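Local coordinates for protein heavy metal cation tricomponent efflux pump ZneA(CzcA-like) (Cupriavidus metallidurans, PDB 4K0J) that probably exports zinc ions from the cell in exchange for protons, as the inner-membrane pump of a resistance-nodulation-cell division efflux system, at residues C[554-559]-C[649-654]; C[319-324]-C[610-615]. All blocks are in the same frame, centred on the assembly; numbering follows the deposited sequence.

How the contacts relate
Along the chain the four segments run 319-324, 554-559, 610-615 and 649-654, alternating between the contacts, whose centres lie about 10 Å apart. Strands 554-560 and 608-615 are neighbours in one antiparallel sheet, joined by Leu557 N to Thr611 O and by side chains, Gln558 NE2 to Glu610 OE1. Contact 1 lies within this sheet, at its 645-649 border, while contact 2 brings up another sheet and the start of helix 323-353. Met652 also packs on Arg323. By the usual RND layout the sheet of 554-560, 608-615 and 645-649 is probably PC1 and that of 135-143 and 316-322 probably PN2 of the porter domain: bonds and packing within one subdomain, then a junction between two.

Contact 1: C[554-559]-C[649-654]; sequences SIWLQV and SQPMID
Trp556 and Ser649 form an antiparallel hydrogen-bonded pair where strand 554-560 runs beside the end of strand 645-649. Both backbone bonds are made: Trp556 N to Ser649 O and Ser649 N to Trp556 O, each 2.9 Å. Their side chains lie on the same face of the sheet.

The apolar part belongs to Trp556 and Pro651, whose side chains cross obliquely. Trp556 CG is anti to the backbone N (chi1 -167°), directed beside the carbonyl carbon. Trp556 CB packs on Pro651 CD at 3.7 Å, and the indole atom Trp556 CE3 lies 3.8 Å from Pro651 CG.

The polar part centres on Asp654, whose side chain starts toward the strand where the chain enters helix 653-660. Ser649 OG donates to Asp654 OD1 at 2.7 Å, on its anti side, and Gln558 NE2 to the syn side of Asp654 OD2 at 3.2 Å, both clearly out of the carboxylate plane. Amide and carboxylate planes are nearly parallel (10°); the amide's bond is bent (136°), with OD2 tilted out of the amide plane. Gln558 NE2 also bonds Glu610 OE1, linking two acidic side chains, and Gln558 OE1 bonds His608.

The Ser649 hydroxyl on OD1, with the Gln558 amide and a weak bond with His664 on OD2, sets the turn of the carboxylate and ties the start of helix 653-660 to the sheet's edge, probably in the PC1 subdomain.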
loop_
_atom_site.group_PDB
_atom_site.type_symbol
_atom_site.label_atom_id
_atom_site.label_comp_id
_atom_site.label_asym_id
_atom_site.label_seq_id
_atom_site.Cartn_x
_atom_site.Cartn_y
_atom_site.Cartn_z
ATOM N N SER C 554 -23.836 8.914 28.128
ATOM C CA SER C 554 -23.375 9.915 29.083
ATOM C C SER C 554 -23.403 11.342 28.551
ATOM O O SER C 554 -24.050 11.630 27.546
ATOM C CB SER C 554 -21.957 9.564 29.547
ATOM O OG SER C 554 -21.134 9.226 28.447
ATOM N N ILE C 555 -22.697 12.231 29.247
ATOM C CA ILE C 555 -22.585 13.637 28.859
ATOM C C ILE C 555 -21.153 14.146 29.046
ATOM O O ILE C 555 -20.572 13.970 30.109
ATOM C CB ILE C 555 -23.520 14.530 29.703
ATOM C CG1 ILE C 555 -24.986 14.194 29.434
ATOM C CG2 ILE C 555 -23.266 16.001 29.415
ATOM C CD1 ILE C 555 -25.947 15.060 30.204
ATOM N N TRP C 556 -20.591 14.785 28.021
ATOM C CA TRP C 556 -19.233 15.328 28.109
ATOM C C TRP C 556 -19.212 16.848 28.288
ATOM O O TRP C 556 -20.047 17.559 27.738
ATOM C CB TRP C 556 -18.422 14.949 26.874
ATOM C CG TRP C 556 -16.967 15.199 27.007
ATOM C CD1 TRP C 556 -16.290 16.324 26.639
ATOM C CD2 TRP C 556 -15.990 14.295 27.535
ATOM N NE1 TRP C 556 -14.948 16.181 26.913
ATOM C CE2 TRP C 556 -14.739 14.942 27.463
ATOM C CE3 TRP C 556 -16.051 13.002 28.065
ATOM C CZ2 TRP C 556 -13.561 14.341 27.899
ATOM C CZ3 TRP C 556 -14.878 12.407 28.499
ATOM C CH2 TRP C 556 -13.651 13.078 28.413
ATOM N N LEU C 557 -18.240 17.337 29.051
ATOM C CA LEU C 557 -18.146 18.757 29.365
ATOM C C LEU C 557 -16.799 19.363 28.967
ATOM O O LEU C 557 -15.744 18.789 29.223
ATOM C CB LEU C 557 -18.384 18.985 30.864
ATOM C CG LEU C 557 -19.800 19.140 31.434
ATOM C CD1 LEU C 557 -20.660 17.928 31.167
ATOM C CD2 LEU C 557 -19.727 19.393 32.923
ATOM N N GLN C 558 -16.845 20.532 28.338
ATOM C CA GLN C 558 -15.641 21.319 28.114
ATOM C C GLN C 558 -15.648 22.502 29.071
ATOM O O GLN C 558 -16.092 23.593 28.724
ATOM C CB GLN C 558 -15.572 21.806 26.669
ATOM C CG GLN C 558 -15.347 20.697 25.664
ATOM C CD GLN C 558 -13.921 20.191 25.673
ATOM O OE1 GLN C 558 -13.009 20.884 26.125
ATOM N NE2 GLN C 558 -13.720 18.975 25.177
ATOM N N VAL C 559 -15.158 22.270 30.281
ATOM C CA VAL C 559 -15.249 23.246 31.354
ATOM C C VAL C 559 -14.080 24.220 31.337
ATOM O O VAL C 559 -12.920 23.817 31.448
ATOM C CB VAL C 559 -15.343 22.551 32.725
ATOM C CG1 VAL C 559 -15.246 23.566 33.841
ATOM C CG2 VAL C 559 -16.643 21.766 32.825
ATOM N N SER C 649 -21.590 18.793 25.654
ATOM C CA SER C 649 -21.475 17.880 24.517
ATOM C C SER C 649 -21.571 16.420 24.957
ATOM O O SER C 649 -22.171 16.113 25.982
ATOM C CB SER C 649 -20.168 18.127 23.756
ATOM O OG SER C 649 -19.113 18.460 24.644
ATOM N N GLN C 650 -20.992 15.519 24.170
ATOM C CA GLN C 650 -21.006 14.092 24.493
ATOM C C GLN C 650 -19.642 13.467 24.206
ATOM O O GLN C 650 -18.896 13.970 23.375
ATOM C CB GLN C 650 -22.116 13.364 23.720
ATOM C CG GLN C 650 -23.500 13.911 23.982
ATOM C CD GLN C 650 -24.590 12.986 23.514
ATOM O OE1 GLN C 650 -25.017 12.096 24.249
ATOM N NE2 GLN C 650 -25.061 13.197 22.290
ATOM N N PRO C 651 -19.307 12.374 24.910
ATOM C CA PRO C 651 -17.963 11.797 24.804
ATOM C C PRO C 651 -17.531 11.361 23.399
ATOM O O PRO C 651 -16.366 11.547 23.062
ATOM C CB PRO C 651 -18.029 10.602 25.755
ATOM C CG PRO C 651 -19.027 11.009 26.771
ATOM C CD PRO C 651 -20.080 11.741 25.993
ATOM N N MET C 652 -18.423 10.800 22.594
ATOM C CA MET C 652 -18.029 10.375 21.252
ATOM C C MET C 652 -18.085 11.526 20.261
ATOM O O MET C 652 -17.137 11.762 19.514
ATOM C CB MET C 652 -18.916 9.240 20.741
ATOM C CG MET C 652 -18.754 7.906 21.444
ATOM S SD MET C 652 -19.873 6.678 20.732
ATOM C CE MET C 652 -18.822 5.931 19.495
ATOM N N ILE C 653 -19.208 12.239 20.261
ATOM C CA ILE C 653 -19.466 13.278 19.267
ATOM C C ILE C 653 -18.582 14.519 19.425
ATOM O O ILE C 653 -18.304 15.210 18.448
ATOM C CB ILE C 653 -20.963 13.678 19.241
ATOM C CG1 ILE C 653 -21.298 14.438 17.956
ATOM C CG2 ILE C 653 -21.336 14.487 20.472
ATOM C CD1 ILE C 653 -21.135 13.620 16.706
ATOM N N ASP C 654 -18.136 14.791 20.648
ATOM C CA ASP C 654 -17.268 15.935 20.917
ATOM C C ASP C 654 -15.974 15.838 20.112
ATOM O O ASP C 654 -15.481 16.833 19.568
ATOM C CB ASP C 654 -16.943 16.008 22.409
ATOM C CG ASP C 654 -16.214 17.273 22.790
ATOM O OD1 ASP C 654 -16.889 18.284 23.073
ATOM O OD2 ASP C 654 -14.970 17.253 22.823
#

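Contact 2: C[319-324]-C[610-615]; sequences PYIDRS and ETAVTL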
loop_
_atom_site.group_PDB
_atom_site.type_symbol
_atom_site.label_atom_id
_atom_site.label_comp_id
_atom_site.label_asym_id
_atom_site.label_seq_id
_atom_site.Cartn_x
_atom_site.Cartn_y
_atom_site.Cartn_z
ATOM N N PRO C 319 -14.159 0.387 35.387
ATOM C CA PRO C 319 -14.554 1.286 34.301
ATOM C C PRO C 319 -15.669 2.250 34.701
ATOM O O PRO C 319 -16.426 1.968 35.625
ATOM C CB PRO C 319 -15.063 0.320 33.230
ATOM C CG PRO C 319 -15.553 -0.866 33.994
ATOM C CD PRO C 319 -14.660 -0.986 35.193
ATOM N N TYR C 320 -15.757 3.380 34.009
ATOM C CA TYR C 320 -16.866 4.304 34.197
ATOM C C TYR C 320 -17.522 4.620 32.859
ATOM O O TYR C 320 -18.687 5.013 32.803
ATOM C CB TYR C 320 -16.444 5.576 34.956
ATOM C CG TYR C 320 -15.443 6.475 34.267
ATOM C CD1 TYR C 320 -15.841 7.361 33.275
ATOM C CD2 TYR C 320 -14.104 6.472 34.642
ATOM C CE1 TYR C 320 -14.930 8.200 32.653
ATOM C CE2 TYR C 320 -13.185 7.309 34.026
ATOM C CZ TYR C 320 -13.606 8.172 33.033
ATOM O OH TYR C 320 -12.705 9.006 32.415
ATOM N N ILE C 321 -16.762 4.444 31.784
ATOM C CA ILE C 321 -17.345 4.392 30.450
ATOM C C ILE C 321 -16.910 3.096 29.779
ATOM O O ILE C 321 -15.737 2.733 29.804
ATOM C CB ILE C 321 -16.977 5.615 29.573
ATOM C CG1 ILE C 321 -17.477 6.908 30.224
ATOM C CG2 ILE C 321 -17.591 5.479 28.185
ATOM C CD1 ILE C 321 -17.314 8.158 29.363
ATOM N N ASP C 322 -17.871 2.396 29.191
ATOM C CA ASP C 322 -17.615 1.109 28.573
ATOM C C ASP C 322 -18.526 0.954 27.361
ATOM O O ASP C 322 -19.725 0.710 27.507
ATOM C CB ASP C 322 -17.895 0.002 29.589
ATOM C CG ASP C 322 -17.364 -1.341 29.155
ATOM O OD1 ASP C 322 -17.476 -1.679 27.959
ATOM O OD2 ASP C 322 -16.830 -2.063 30.021
ATOM N N ARG C 323 -17.949 1.084 26.169
ATOM C CA ARG C 323 -18.709 1.075 24.916
ATOM C C ARG C 323 -19.681 -0.107 24.809
ATOM O O ARG C 323 -20.729 -0.020 24.147
ATOM C CB ARG C 323 -17.746 1.090 23.728
ATOM C CG ARG C 323 -18.426 1.055 22.378
ATOM C CD ARG C 323 -18.922 2.415 21.956
ATOM N NE ARG C 323 -17.825 3.255 21.499
ATOM C CZ ARG C 323 -17.309 4.253 22.203
ATOM N NH1 ARG C 323 -16.302 4.961 21.707
ATOM N NH2 ARG C 323 -17.804 4.545 23.400
ATOM N N SER C 324 -19.334 -1.201 25.481
ATOM C CA SER C 324 -20.184 -2.382 25.520
ATOM C C SER C 324 -21.579 -2.046 26.036
ATOM O O SER C 324 -22.563 -2.568 25.524
ATOM C CB SER C 324 -19.554 -3.474 26.384
ATOM O OG SER C 324 -18.216 -3.721 25.987
ATOM N N GLU C 610 -11.764 18.885 30.992
ATOM C CA GLU C 610 -12.740 18.081 30.299
ATOM C C GLU C 610 -13.350 17.185 31.348
ATOM O O GLU C 610 -12.636 16.520 32.095
ATOM C CB GLU C 610 -12.079 17.249 29.211
ATOM C CG GLU C 610 -11.780 18.017 27.942
ATOM C CD GLU C 610 -11.125 17.150 26.895
ATOM O OE1 GLU C 610 -11.444 17.317 25.699
ATOM O OE2 GLU C 610 -10.292 16.297 27.274
ATOM N N THR C 611 -14.676 17.184 31.414
ATOM C CA THR C 611 -15.379 16.416 32.433
ATOM C C THR C 611 -16.229 15.311 31.811
ATOM O O THR C 611 -16.880 15.522 30.793
ATOM C CB THR C 611 -16.271 17.339 33.290
ATOM O OG1 THR C 611 -15.500 18.459 33.745
ATOM C CG2 THR C 611 -16.846 16.590 34.490
ATOM N N ALA C 612 -16.213 14.129 32.415
ATOM C CA ALA C 612 -17.103 13.059 31.985
ATOM C C ALA C 612 -18.218 12.852 33.010
ATOM O O ALA C 612 -17.961 12.637 34.195
ATOM C CB ALA C 612 -16.327 11.774 31.760
ATOM N N VAL C 613 -19.459 12.930 32.542
ATOM C CA VAL C 613 -20.627 12.779 33.403
ATOM C C VAL C 613 -21.438 11.546 33.041
ATOM O O VAL C 613 -22.147 11.529 32.034
ATOM C CB VAL C 613 -21.547 13.994 33.307
ATOM C CG1 VAL C 613 -22.737 13.820 34.231
ATOM C CG2 VAL C 613 -20.779 15.254 33.658
ATOM N N THR C 614 -21.330 10.515 33.871
ATOM C CA THR C 614 -22.037 9.263 33.635
ATOM C C THR C 614 -23.387 9.297 34.337
ATOM O O THR C 614 -23.520 9.878 35.413
ATOM C CB THR C 614 -21.229 8.053 34.144
ATOM O OG1 THR C 614 -21.279 8.008 35.575
ATOM C CG2 THR C 614 -19.778 8.149 33.695
ATOM N N LEU C 615 -24.386 8.670 33.727
ATOM C CA LEU C 615 -25.742 8.714 34.260
ATOM C C LEU C 615 -26.224 7.361 34.766
ATOM O O LEU C 615 -25.559 6.339 34.588
ATOM C CB LEU C 615 -26.714 9.227 33.194
ATOM C CG LEU C 615 -26.322 10.512 32.465
ATOM C CD1 LEU C 615 -27.397 10.907 31.456
ATOM C CD2 LEU C 615 -26.063 11.633 33.460
#
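Tyr320 meets Thr614 and Ala612 with one side of its ring, the close part of the contact. The methyl Thr614 CG2 lies 4.0 Å from Tyr320 CD1 and 3.4 Å from Tyr320 O, while Ala612 CB sits 3.9 Å from the next ring atom, Tyr320 CE1. Two residues apart on strand 608-615, Ala612 and Thr614 point their side chains the same way, so their methyl groups line up along that side of the ring. The Tyr320 and Thr614 side chains cross at about a right angle. In Thr614, CG2 is anti to the carbonyl carbon, which presents the methyl to Tyr320, whereas OG1 is engaged by His589 N within its own sheet. The phenol oxygen of Tyr320 is taken up on its own side, by Gln281 OE1.

Ile321 makes the looser part. It is partly exposed, and its CG1-CD1 branch reaches across: CD1 comes 4.4 Å from Ala612 CB, and CG1 lies 4.3 Å from Thr614 CG2. No hydrogen bond joins the segments, and the nearest CA atoms, those of Tyr320 and Thr614, are 7.2 Å apart. Two sheets meet here through side chains and one backbone carbonyl, Tyr320 O.

Beyond Ile321 the chain leaves the contact: Asp322 caps helix 323-353, its OD1 accepting from Ser324 N (3.1 Å) and Ser324 OG. Tyr320 and Ile321 together face Arg139 of strand 135-143 in a classic beta bulge. The contact thus sits between that strand's sheet and the sheet of 608-615, just before a long helix whose later part is predicted to cross the membrane.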